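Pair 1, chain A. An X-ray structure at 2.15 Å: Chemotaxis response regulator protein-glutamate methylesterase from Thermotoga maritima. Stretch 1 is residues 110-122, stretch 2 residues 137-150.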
# COMPACT_ATOMS: atom_id res chain seq x y z
N PRO A 110 -9.75 -4.99 5.67
CA PRO A 110 -8.45 -4.46 6.10
C PRO A 110 -8.32 -2.94 6.09
O PRO A 110 -8.94 -2.25 5.27
CB PRO A 110 -7.48 -5.09 5.11
CG PRO A 110 -8.30 -5.15 3.85
CD PRO A 110 -9.61 -5.69 4.37
N ALA A 111 -7.53 -2.42 7.02
CA ALA A 111 -7.24 -0.99 7.14
C ALA A 111 -5.76 -0.88 6.81
O ALA A 111 -4.96 -1.66 7.33
CB ALA A 111 -7.49 -0.51 8.56
N VAL A 112 -5.39 0.07 5.96
CA VAL A 112 -3.98 0.23 5.62
C VAL A 112 -3.13 0.60 6.85
O VAL A 112 -1.94 0.29 6.88
CB VAL A 112 -3.75 1.22 4.44
CG1 VAL A 112 -3.82 2.66 4.90
CG2 VAL A 112 -2.41 0.92 3.76
N ASP A 113 -3.74 1.20 7.87
CA ASP A 113 -3.02 1.56 9.10
C ASP A 113 -2.38 0.32 9.75
O ASP A 113 -1.25 0.37 10.23
CB ASP A 113 -3.94 2.24 10.12
CG ASP A 113 -4.14 3.72 9.84
OD1 ASP A 113 -3.38 4.31 9.04
OD2 ASP A 113 -5.07 4.31 10.44
N PHE A 114 -3.12 -0.79 9.76
CA PHE A 114 -2.62 -2.03 10.35
C PHE A 114 -1.40 -2.56 9.58
O PHE A 114 -0.39 -2.93 10.19
CB PHE A 114 -3.72 -3.10 10.38
CG PHE A 114 -3.34 -4.35 11.13
CD1 PHE A 114 -3.74 -4.53 12.45
CD2 PHE A 114 -2.58 -5.35 10.52
CE1 PHE A 114 -3.40 -5.68 13.15
CE2 PHE A 114 -2.23 -6.50 11.21
CZ PHE A 114 -2.64 -6.67 12.53
N THR A 115 -1.51 -2.61 8.25
CA THR A 115 -0.41 -3.10 7.42
C THR A 115 0.85 -2.22 7.54
O THR A 115 1.97 -2.74 7.62
CB THR A 115 -0.83 -3.21 5.94
OG1 THR A 115 -1.92 -4.14 5.83
CG2 THR A 115 0.32 -3.72 5.07
N LEU A 116 0.65 -0.91 7.56
CA LEU A 116 1.75 0.04 7.68
C LEU A 116 2.43 -0.05 9.04
O LEU A 116 3.64 0.08 9.14
CB LEU A 116 1.27 1.46 7.41
CG LEU A 116 1.03 1.79 5.93
CD1 LEU A 116 0.16 3.02 5.78
CD2 LEU A 116 2.36 2.01 5.26
N ASP A 117 1.63 -0.28 10.08
CA ASP A 117 2.16 -0.42 11.43
C ASP A 117 3.15 -1.58 11.43
O ASP A 117 4.28 -1.45 11.91
CB ASP A 117 1.02 -0.70 12.42
CG ASP A 117 1.51 -1.00 13.83
OD1 ASP A 117 2.46 -0.32 14.29
OD2 ASP A 117 0.94 -1.90 14.48
N LYS A 118 2.73 -2.72 10.88
CA LYS A 118 3.58 -3.89 10.82
C LYS A 118 4.77 -3.69 9.89
O LYS A 118 5.90 -3.96 10.30
CB LYS A 118 2.77 -5.12 10.39
CG LYS A 118 1.71 -5.53 11.40
CD LYS A 118 2.32 -5.66 12.80
CE LYS A 118 1.27 -6.03 13.84
NZ LYS A 118 0.18 -5.02 13.90
N ALA A 119 4.54 -3.17 8.68
CA ALA A 119 5.62 -2.95 7.72
C ALA A 119 6.71 -2.01 8.23
O ALA A 119 7.89 -2.30 8.12
CB ALA A 119 5.08 -2.44 6.39
N ALA A 120 6.29 -0.89 8.82
CA ALA A 120 7.21 0.10 9.35
C ALA A 120 8.12 -0.46 10.43
O ALA A 120 9.32 -0.18 10.45
CB ALA A 120 6.44 1.29 9.88
N GLU A 121 7.55 -1.25 11.33
CA GLU A 121 8.31 -1.84 12.42
C GLU A 121 9.39 -2.81 11.91
O GLU A 121 10.46 -2.93 12.51
CB GLU A 121 7.35 -2.57 13.36
CG GLU A 121 7.80 -2.60 14.81
CD GLU A 121 6.66 -2.96 15.77
OE1 GLU A 121 5.51 -2.53 15.53
OE2 GLU A 121 6.92 -3.68 16.76
N ILE A 122 9.11 -3.46 10.79
CA ILE A 122 10.05 -4.41 10.19
C ILE A 122 11.07 -3.74 9.27
O ILE A 122 12.27 -3.94 9.44
CB ILE A 122 9.30 -5.49 9.35
CG1 ILE A 122 8.38 -6.32 10.25
CG2 ILE A 122 10.30 -6.39 8.64
CD1 ILE A 122 7.56 -7.34 9.49
N LYS A 137 -9.68 8.84 6.89
CA LYS A 137 -8.32 9.09 7.34
C LYS A 137 -7.42 7.86 7.43
O LYS A 137 -6.33 7.94 8.00
CB LYS A 137 -8.39 9.81 8.70
CG LYS A 137 -9.09 11.17 8.61
CD LYS A 137 -9.36 11.80 9.97
CE LYS A 137 -8.09 12.13 10.75
NZ LYS A 137 -7.78 11.09 11.78
N ASP A 138 -7.85 6.74 6.87
CA ASP A 138 -7.02 5.53 6.90
C ASP A 138 -5.73 5.86 6.15
O ASP A 138 -5.76 6.45 5.07
CB ASP A 138 -7.75 4.36 6.23
CG ASP A 138 -7.02 3.02 6.41
OD1 ASP A 138 -6.27 2.83 7.40
OD2 ASP A 138 -7.20 2.14 5.55
N GLY A 139 -4.59 5.55 6.76
CA GLY A 139 -3.31 5.84 6.15
C GLY A 139 -2.57 6.94 6.91
O GLY A 139 -1.34 7.04 6.81
N THR A 140 -3.31 7.75 7.66
CA THR A 140 -2.71 8.84 8.43
C THR A 140 -1.88 8.33 9.61
O THR A 140 -0.70 8.67 9.73
CB THR A 140 -3.79 9.82 8.92
OG1 THR A 140 -4.39 10.46 7.79
CG2 THR A 140 -3.19 10.87 9.82
N LYS A 141 -2.49 7.51 10.47
CA LYS A 141 -1.76 6.96 11.61
C LYS A 141 -0.64 6.06 11.10
O LYS A 141 0.46 6.05 11.65
CB LYS A 141 -2.69 6.21 12.55
CG LYS A 141 -3.72 7.12 13.21
CD LYS A 141 -4.69 6.36 14.11
CE LYS A 141 -4.00 5.81 15.35
NZ LYS A 141 -4.96 5.13 16.27
N GLY A 142 -0.91 5.35 10.01
CA GLY A 142 0.10 4.49 9.42
C GLY A 142 1.27 5.33 8.90
O GLY A 142 2.42 4.92 9.00
N ALA A 143 0.97 6.51 8.37
CA ALA A 143 2.00 7.41 7.85
C ALA A 143 2.84 7.92 9.01
O ALA A 143 4.05 8.11 8.88
CB ALA A 143 1.37 8.57 7.08
N PHE A 144 2.19 8.12 10.15
CA PHE A 144 2.87 8.57 11.36
C PHE A 144 3.96 7.56 11.73
O PHE A 144 5.11 7.92 11.95
CB PHE A 144 1.88 8.72 12.52
CG PHE A 144 2.52 8.63 13.88
CD1 PHE A 144 3.32 9.66 14.35
CD2 PHE A 144 2.39 7.48 14.65
CE1 PHE A 144 3.99 9.55 15.57
CE2 PHE A 144 3.05 7.36 15.87
CZ PHE A 144 3.85 8.40 16.33
N LYS A 145 3.57 6.28 11.78
CA LYS A 145 4.50 5.20 12.11
C LYS A 145 5.67 5.14 11.14
O LYS A 145 6.82 5.00 11.56
CB LYS A 145 3.78 3.85 12.13
CG LYS A 145 3.42 3.34 13.53
CD LYS A 145 2.24 4.09 14.16
CE LYS A 145 0.92 3.80 13.46
NZ LYS A 145 0.28 2.51 13.86
N VAL A 146 5.37 5.26 9.85
CA VAL A 146 6.39 5.22 8.80
C VAL A 146 7.41 6.32 9.04
O VAL A 146 8.61 6.07 9.03
CB VAL A 146 5.76 5.36 7.39
CG1 VAL A 146 6.84 5.54 6.33
CG2 VAL A 146 4.92 4.13 7.07
N LYS A 147 6.93 7.54 9.28
CA LYS A 147 7.84 8.66 9.52
C LYS A 147 8.61 8.48 10.83
O LYS A 147 9.79 8.81 10.90
CB LYS A 147 7.08 10.00 9.52
CG LYS A 147 6.47 10.38 8.17
CD LYS A 147 7.47 10.27 7.01
CE LYS A 147 8.73 11.07 7.27
NZ LYS A 147 9.66 10.96 6.12
N PHE A 148 7.94 7.96 11.85
CA PHE A 148 8.56 7.72 13.16
C PHE A 148 9.79 6.81 13.00
O PHE A 148 10.78 6.96 13.73
CB PHE A 148 7.55 7.08 14.13
CG PHE A 148 8.10 6.84 15.51
CD1 PHE A 148 8.11 7.86 16.46
CD2 PHE A 148 8.60 5.59 15.88
CE1 PHE A 148 8.63 7.65 17.74
CE2 PHE A 148 9.12 5.36 17.15
CZ PHE A 148 9.13 6.39 18.09
N TYR A 149 9.74 5.90 12.02
CA TYR A 149 10.85 4.98 11.77
C TYR A 149 11.79 5.43 10.64
O TYR A 149 12.61 4.65 10.16
CB TYR A 149 10.32 3.58 11.49
CG TYR A 149 9.87 2.85 12.73
CD1 TYR A 149 10.78 2.52 13.73
CD2 TYR A 149 8.53 2.52 12.93
CE1 TYR A 149 10.38 1.87 14.89
CE2 TYR A 149 8.11 1.87 14.09
CZ TYR A 149 9.05 1.54 15.06
OH TYR A 149 8.65 0.90 16.21
N GLY A 150 11.67 6.69 10.22
CA GLY A 150 12.54 7.20 9.17
C GLY A 150 12.18 6.81 7.75
O GLY A 150 12.98 7.00 6.84
O HOH W 1 -5.48 6.90 10.35

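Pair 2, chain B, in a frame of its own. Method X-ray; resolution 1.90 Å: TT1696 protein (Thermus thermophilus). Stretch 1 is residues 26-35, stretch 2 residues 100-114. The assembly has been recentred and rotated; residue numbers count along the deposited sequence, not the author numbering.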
# COMPACT_ATOMS: atom_id res chain seq x y z
N ASP B 26 10.34 2.90 8.97
CA ASP B 26 9.12 2.05 8.69
C ASP B 26 9.53 1.06 7.59
O ASP B 26 9.19 1.21 6.43
CB ASP B 26 7.96 2.96 8.22
CG ASP B 26 7.43 3.87 9.32
OD1 ASP B 26 7.70 3.60 10.52
OD2 ASP B 26 6.74 4.85 8.98
N TYR B 27 10.28 0.01 8.02
CA TYR B 27 10.88 -0.96 7.11
C TYR B 27 9.91 -1.79 6.27
O TYR B 27 10.12 -1.91 5.07
CB TYR B 27 11.88 -1.88 7.91
CG TYR B 27 12.90 -1.01 8.69
CD1 TYR B 27 13.23 -1.28 10.04
CD2 TYR B 27 13.50 0.09 8.07
CE1 TYR B 27 14.19 -0.40 10.75
CE2 TYR B 27 14.40 0.93 8.74
CZ TYR B 27 14.75 0.70 10.05
OH TYR B 27 15.70 1.61 10.57
N ALA B 28 8.89 -2.33 6.90
CA ALA B 28 7.91 -3.09 6.19
C ALA B 28 7.26 -2.15 5.14
O ALA B 28 7.05 -2.55 3.96
CB ALA B 28 6.86 -3.61 7.16
N TRP B 29 6.89 -0.96 5.54
CA TRP B 29 6.27 -0.04 4.56
C TRP B 29 7.24 0.27 3.44
O TRP B 29 6.82 0.45 2.30
CB TRP B 29 5.80 1.28 5.25
CG TRP B 29 4.39 1.10 5.76
CD1 TRP B 29 4.01 0.77 7.03
CD2 TRP B 29 3.18 1.21 4.99
NE1 TRP B 29 2.62 0.68 7.12
CE2 TRP B 29 2.08 0.94 5.88
CE3 TRP B 29 2.91 1.52 3.66
CZ2 TRP B 29 0.72 0.98 5.45
CZ3 TRP B 29 1.55 1.56 3.24
CH2 TRP B 29 0.48 1.28 4.14
N ALA B 30 8.56 0.40 3.76
CA ALA B 30 9.55 0.66 2.73
C ALA B 30 9.59 -0.52 1.74
O ALA B 30 9.77 -0.34 0.52
CB ALA B 30 11.01 0.83 3.38
N CYS B 31 9.48 -1.74 2.24
CA CYS B 31 9.51 -2.90 1.40
C CYS B 31 8.26 -2.93 0.48
O CYS B 31 8.35 -3.31 -0.69
CB CYS B 31 9.45 -4.20 2.22
SG CYS B 31 11.12 -4.51 3.05
N PHE B 32 7.12 -2.58 1.06
CA PHE B 32 5.90 -2.54 0.26
C PHE B 32 6.05 -1.47 -0.86
O PHE B 32 5.78 -1.73 -2.04
CB PHE B 32 4.72 -2.21 1.18
CG PHE B 32 3.42 -2.00 0.42
CD1 PHE B 32 2.77 -3.10 -0.12
CD2 PHE B 32 2.89 -0.71 0.24
CE1 PHE B 32 1.59 -2.94 -0.84
CE2 PHE B 32 1.67 -0.51 -0.50
CZ PHE B 32 1.04 -1.65 -1.03
N ALA B 33 6.54 -0.30 -0.49
CA ALA B 33 6.71 0.77 -1.45
C ALA B 33 7.71 0.35 -2.52
O ALA B 33 7.54 0.71 -3.64
CB ALA B 33 7.11 2.13 -0.73
N ALA B 34 8.73 -0.44 -2.19
CA ALA B 34 9.67 -0.89 -3.20
C ALA B 34 8.97 -1.85 -4.17
O ALA B 34 9.16 -1.82 -5.40
CB ALA B 34 10.89 -1.60 -2.53
N GLN B 35 8.19 -2.79 -3.62
CA GLN B 35 7.46 -3.68 -4.56
C GLN B 35 6.53 -2.79 -5.47
O GLN B 35 6.37 -3.08 -6.68
CB GLN B 35 6.58 -4.70 -3.77
CG GLN B 35 5.69 -5.65 -4.63
CD GLN B 35 4.40 -4.96 -5.17
OE1 GLN B 35 3.92 -3.99 -4.59
NE2 GLN B 35 3.80 -5.52 -6.28
N ALA B 100 2.32 -7.23 11.32
CA ALA B 100 3.17 -7.45 10.17
C ALA B 100 4.45 -6.63 10.24
O ALA B 100 5.52 -7.15 9.99
CB ALA B 100 2.39 -7.07 8.88
N ALA B 101 4.34 -5.36 10.62
CA ALA B 101 5.48 -4.40 10.63
C ALA B 101 6.78 -4.81 11.30
O ALA B 101 7.90 -4.42 10.83
CB ALA B 101 5.01 -3.08 11.24
N ARG B 102 6.65 -5.59 12.37
CA ARG B 102 7.82 -6.00 13.15
C ARG B 102 8.68 -7.06 12.50
O ARG B 102 9.79 -7.32 12.94
CB ARG B 102 7.40 -6.51 14.56
CG ARG B 102 6.82 -7.86 14.55
CD ARG B 102 6.60 -8.45 15.96
NE ARG B 102 6.63 -9.91 15.85
CZ ARG B 102 6.06 -10.78 16.68
NH1 ARG B 102 5.38 -10.35 17.75
NH2 ARG B 102 6.20 -12.09 16.44
N HIS B 103 8.19 -7.68 11.44
CA HIS B 103 8.98 -8.72 10.82
C HIS B 103 9.92 -8.20 9.75
O HIS B 103 10.50 -9.02 9.05
CB HIS B 103 8.06 -9.78 10.20
CG HIS B 103 7.22 -10.50 11.21
ND1 HIS B 103 5.95 -10.09 11.56
CD2 HIS B 103 7.49 -11.59 11.98
CE1 HIS B 103 5.47 -10.89 12.49
NE2 HIS B 103 6.38 -11.81 12.77
N TYR B 104 10.09 -6.88 9.63
CA TYR B 104 10.93 -6.37 8.55
C TYR B 104 12.06 -5.50 9.11
O TYR B 104 11.83 -4.76 10.04
CB TYR B 104 10.04 -5.61 7.55
CG TYR B 104 9.07 -6.59 6.92
CD1 TYR B 104 7.91 -7.00 7.59
CD2 TYR B 104 9.38 -7.22 5.69
CE1 TYR B 104 7.10 -8.01 7.06
CE2 TYR B 104 8.60 -8.22 5.16
CZ TYR B 104 7.44 -8.62 5.85
OH TYR B 104 6.68 -9.62 5.32
N THR B 105 13.26 -5.59 8.55
CA THR B 105 14.41 -4.87 9.12
C THR B 105 14.97 -3.82 8.14
O THR B 105 14.58 -3.79 6.93
CB THR B 105 15.59 -5.85 9.42
OG1 THR B 105 16.10 -6.34 8.16
CG2 THR B 105 15.12 -7.07 10.30
N ARG B 106 15.90 -3.02 8.62
CA ARG B 106 16.46 -2.01 7.74
C ARG B 106 17.24 -2.67 6.57
O ARG B 106 17.17 -2.21 5.40
CB ARG B 106 17.41 -1.03 8.49
CG ARG B 106 18.13 0.03 7.58
CD ARG B 106 19.09 1.02 8.36
NE ARG B 106 20.25 0.29 8.95
CZ ARG B 106 21.34 -0.09 8.30
NH1 ARG B 106 21.47 0.17 7.00
NH2 ARG B 106 22.31 -0.77 8.94
N LEU B 107 18.06 -3.69 6.87
CA LEU B 107 18.85 -4.28 5.80
C LEU B 107 17.93 -4.88 4.73
O LEU B 107 18.26 -4.84 3.53
CB LEU B 107 19.82 -5.39 6.31
CG LEU B 107 20.91 -4.83 7.27
CD1 LEU B 107 21.72 -6.04 7.92
CD2 LEU B 107 21.88 -3.91 6.48
N GLU B 108 16.85 -5.50 5.17
CA GLU B 108 15.88 -6.06 4.19
C GLU B 108 15.30 -4.97 3.27
O GLU B 108 15.13 -5.17 2.05
CB GLU B 108 14.70 -6.60 4.89
CG GLU B 108 14.80 -7.99 5.22
CD GLU B 108 13.44 -8.42 5.67
OE1 GLU B 108 13.16 -8.06 6.81
OE2 GLU B 108 12.66 -9.06 4.86
N ALA B 109 14.89 -3.87 3.89
CA ALA B 109 14.32 -2.76 3.14
C ALA B 109 15.37 -2.13 2.26
O ALA B 109 15.07 -1.69 1.15
CB ALA B 109 13.71 -1.69 4.16
N GLU B 110 16.65 -2.01 2.72
CA GLU B 110 17.64 -1.43 1.75
C GLU B 110 17.83 -2.35 0.56
O GLU B 110 17.95 -1.93 -0.60
CB GLU B 110 19.02 -1.06 2.42
CG GLU B 110 18.81 -0.02 3.52
CD GLU B 110 20.11 0.55 4.12
OE1 GLU B 110 21.17 0.12 3.68
OE2 GLU B 110 20.00 1.42 5.02
N GLU B 111 17.85 -3.65 0.84
CA GLU B 111 17.96 -4.61 -0.25
C GLU B 111 16.71 -4.46 -1.16
O GLU B 111 16.81 -4.45 -2.41
CB GLU B 111 18.02 -6.04 0.29
CG GLU B 111 17.92 -7.04 -0.86
CD GLU B 111 17.88 -8.43 -0.31
OE1 GLU B 111 16.81 -8.87 0.24
OE2 GLU B 111 18.97 -9.06 -0.42
N ALA B 112 15.54 -4.27 -0.54
CA ALA B 112 14.31 -4.11 -1.34
C ALA B 112 14.43 -2.89 -2.27
O ALA B 112 14.07 -2.96 -3.46
CB ALA B 112 13.09 -4.01 -0.40
N LEU B 113 14.96 -1.77 -1.74
CA LEU B 113 15.19 -0.59 -2.60
C LEU B 113 16.17 -0.93 -3.71
O LEU B 113 15.98 -0.54 -4.84
CB LEU B 113 15.76 0.60 -1.81
CG LEU B 113 14.81 1.34 -0.86
CD1 LEU B 113 15.61 2.16 0.14
CD2 LEU B 113 13.95 2.27 -1.63
N ASP B 114 17.21 -1.70 -3.40
CA ASP B 114 18.19 -2.07 -4.41
C ASP B 114 17.54 -2.85 -5.55
O ASP B 114 17.83 -2.61 -6.75
CB ASP B 114 19.28 -2.98 -3.81
CG ASP B 114 20.24 -2.23 -2.88
OD1 ASP B 114 20.29 -0.98 -2.94
OD2 ASP B 114 20.93 -2.91 -2.10
O HOH W 2 8.54 -2.08 9.79

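The sharpest difference is polar: four direct hydrogen bonds join the two stretches of pair 1, and none joins those of pair 2. In pair 1 the bonds are reciprocal and gather at the helix N-termini. A:Val112 N donates to A:Asp138 OD2 (2.8 Å, 155°) and A:Asp113 N to A:Asp138 OD1 (3.0 Å, 150°), while A:Asp113 OD1 accepts from A:Gly139 N and from A:Gly142 N, both at 2.9 Å. Each carboxylate thus satisfies amides at the start of the other helix, amides that have no preceding turn to bond to. The cost is two acidic groups close together, with A:Asp113 OD2 3.6 Å from A:Asp138 OD1.

The backbone frame is nonetheless common. Fourteen central residues superpose with an RMSD of 0.8 Å, and both helix pairs run nearly parallel, at 10° with a closest axial approach of 7.8 Å in pair 1 and at 13° with 8.6 Å in pair 2.

A:Asp113 matches B:Tyr27, though loosely: their CA atoms lie 2.0 Å apart and their side-chain centres 4.5 Å. Where the aspartate accepts hydrogen bonds, the tyrosine lays its ring against the start of the second helix. B:Arg106 CB sits 3.8 Å from the centroid of the B:Tyr27 ring, 23° off the normal, a CH-pi contact over the face. B:Arg106 in turn matches A:Gly139.

At the next turn, A:Leu116 and A:Gly142 correspond to B:Ala30 and B:Ala109. Pair 1 sets a large residue against a missing side chain: A:Leu116 CB is 3.8 Å from A:Gly142 CA, and an ideal CB on that glycine would fall 2.7 Å from A:Leu116 CD1, a clash. Pair 2 divides the space between two methyls, B:Ala30 CB and B:Ala109 CB, 3.8 Å apart.

A:Asp117 with A:Lys145 matches B:Cys31 with B:Ala112. The former is a salt bridge, OD1 of A:Asp117 to NZ of A:Lys145 at 3.6 Å; the latter is apolar, B:Cys31 SG lying 4.0 Å from B:Ala112 CB. The sulfur also comes within 3.6 Å of B:Ala109 CA.

The side-chain centres coincide most closely at A:Ala120 and B:Ala34, 0.5 Å apart. Both point toward the partner helix and meet the same carbonyl there: A:Ala120 CB is 4.1 Å from A:Lys145 O and B:Ala34 CB is 3.6 Å from B:Ala112 O. In pair 1, A:Ala120 CB also lies 3.9 Å from A:Tyr149 CD2.

Water links both pairs. Water 1 donates to A:Asp113 OD2 and A:Lys137 O; water 2 accepts from B:Ala28 N and donates to B:Ala101 O.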